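PDB 1VE2: uroporphyrin-III C-methyltransferase from Thermus thermophilus, which probably catalyses the S-adenosyl-L-methionine-dependent C-methylation of uroporphyrinogen III on the tetrapyrrole biosynthetic route. Local coordinates for the interface of chains A and B. Coordinates in Å, arbitrary orientation; residue numbers count along the deposited sequence, not the author numbering. Chains: chain A/B, Uroporphyrin-III C-methyltransferase.

The interface of chains A and B. Residues chain A 130, 136-138; chain B 91-92, 140-141.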
loop_
_atom_site.group_PDB
_atom_site.type_symbol
_atom_site.label_atom_id
_atom_site.label_comp_id
_atom_site.label_asym_id
_atom_site.label_seq_id
_atom_site.Cartn_x
_atom_site.Cartn_y
_atom_site.Cartn_z
ATOM N N THR A 130 10.790 -5.049 -4.621
ATOM C CA THR A 130 11.089 -6.283 -5.333
ATOM C C THR A 130 11.810 -5.903 -6.616
ATOM O O THR A 130 11.628 -4.799 -7.122
ATOM C CB THR A 130 9.809 -7.059 -5.688
ATOM O OG1 THR A 130 8.931 -6.211 -6.440
ATOM C CG2 THR A 130 9.104 -7.536 -4.416
ATOM N N ARG A 136 11.576 -11.105 -4.665
ATOM C CA ARG A 136 10.303 -11.399 -5.304
ATOM C C ARG A 136 9.156 -11.255 -4.303
ATOM O O ARG A 136 7.992 -11.406 -4.661
ATOM C CB ARG A 136 10.303 -12.824 -5.857
ATOM C CG ARG A 136 10.668 -13.882 -4.827
ATOM C CD ARG A 136 10.229 -15.270 -5.277
ATOM N NE ARG A 136 10.804 -15.657 -6.564
ATOM C CZ ARG A 136 12.089 -15.932 -6.765
ATOM N NH1 ARG A 136 12.959 -15.864 -5.763
ATOM N NH2 ARG A 136 12.503 -16.305 -7.968
ATOM N N SER A 137 9.488 -10.948 -3.055
ATOM C CA SER A 137 8.469 -10.816 -2.021
ATOM C C SER A 137 8.900 -9.835 -0.948
ATOM O O SER A 137 10.090 -9.584 -0.773
ATOM C CB SER A 137 8.234 -12.171 -1.346
ATOM O OG SER A 137 9.407 -12.589 -0.651
ATOM N N PHE A 138 7.929 -9.273 -0.236
ATOM C CA PHE A 138 8.251 -8.371 0.855
ATOM C C PHE A 138 7.287 -8.573 2.020
ATOM O O PHE A 138 6.175 -9.067 1.847
ATOM C CB PHE A 138 8.276 -6.904 0.381
ATOM C CG PHE A 138 6.931 -6.333 0.035
ATOM C CD1 PHE A 138 6.095 -5.835 1.031
ATOM C CD2 PHE A 138 6.505 -6.270 -1.295
ATOM C CE1 PHE A 138 4.848 -5.279 0.714
ATOM C CE2 PHE A 138 5.265 -5.720 -1.624
ATOM C CZ PHE A 138 4.433 -5.222 -0.619
ATOM N N VAL B 91 5.194 -1.349 -7.200
ATOM C CA VAL B 91 4.842 -2.624 -6.599
ATOM C C VAL B 91 4.560 -3.728 -7.610
ATOM O O VAL B 91 3.632 -3.635 -8.410
ATOM C CB VAL B 91 3.621 -2.478 -5.656
ATOM C CG1 VAL B 91 3.282 -3.830 -5.017
ATOM C CG2 VAL B 91 3.926 -1.455 -4.574
ATOM N N PHE B 92 5.392 -4.763 -7.562
ATOM C CA PHE B 92 5.272 -5.942 -8.416
ATOM C C PHE B 92 5.076 -5.744 -9.904
ATOM O O PHE B 92 4.188 -6.339 -10.517
ATOM C CB PHE B 92 4.173 -6.864 -7.894
ATOM C CG PHE B 92 4.594 -7.672 -6.712
ATOM C CD1 PHE B 92 4.109 -7.380 -5.445
ATOM C CD2 PHE B 92 5.516 -8.703 -6.859
ATOM C CE1 PHE B 92 4.537 -8.099 -4.343
ATOM C CE2 PHE B 92 5.953 -9.429 -5.762
ATOM C CZ PHE B 92 5.462 -9.126 -4.499
ATOM N N VAL B 140 3.549 -9.945 0.944
ATOM C CA VAL B 140 2.917 -9.910 -0.376
ATOM C C VAL B 140 3.863 -10.553 -1.386
ATOM O O VAL B 140 5.078 -10.331 -1.344
ATOM C CB VAL B 140 2.645 -8.453 -0.830
ATOM C CG1 VAL B 140 1.881 -8.444 -2.158
ATOM C CG2 VAL B 140 1.861 -7.705 0.246
ATOM N N ALA B 141 3.302 -11.351 -2.292
ATOM C CA ALA B 141 4.088 -12.012 -3.331
ATOM C C ALA B 141 3.117 -12.299 -4.472
ATOM O O ALA B 141 1.936 -11.973 -4.367
ATOM C CB ALA B 141 4.669 -13.319 -2.802
HETATM O O HOH W 1 6.958 -4.874 -5.353
#
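A:Phe138 and B:Val140 pair as an antiparallel beta bridge in a two-fold symmetric interface between the two copies of the deposited assembly, joining strand 138-142 of chain A to strand 137-142 of chain B. Two backbone hydrogen bonds make the bridge: B:Val140 N gives to A:Phe138 O at 2.9 Å, and A:Phe138 N gives to B:Val140 O at 3.2 Å. A beta-branched valine suits this extended backbone, and its branch meets the aromatic ring beside it. A:Phe138 has CG tucked in between N and C (chi1 70°), which turns the ring toward chain B; the valine branch lies over one face near the CZ end, B:Val140 CG2 3.7 Å from A:Phe138 CZ. The same ring meets B:Phe92 rim to rim, CE2 of A:Phe138 3.7 Å from CE1 of B:Phe92, with the planes tilted by about 27° and the rings not overlapping. An alanine in place of A:Phe138 would probably open a gap beside B:Val140 and take away one of the packing partners of B:Phe92, leaving it freer to shift. A:Thr130 serves two ends: its methyl CG2 packs 3.9 Å from CE2 of B:Phe92, while its hydroxyl OG1 stands above one face of that ring, toward the rim. Over the same face a water bridges the chains, 2.6 Å from A:Thr130 OG1 and 2.7 Å from B:Phe92 N. At the other flank, the small residues A:Ser137 and B:Ala141 let the backbones come close, their CB atoms 4.0 Å apart. Repeated by symmetry, this patch probably helps hold the two subunits together, tying a strand edge and a loop of each to its partner.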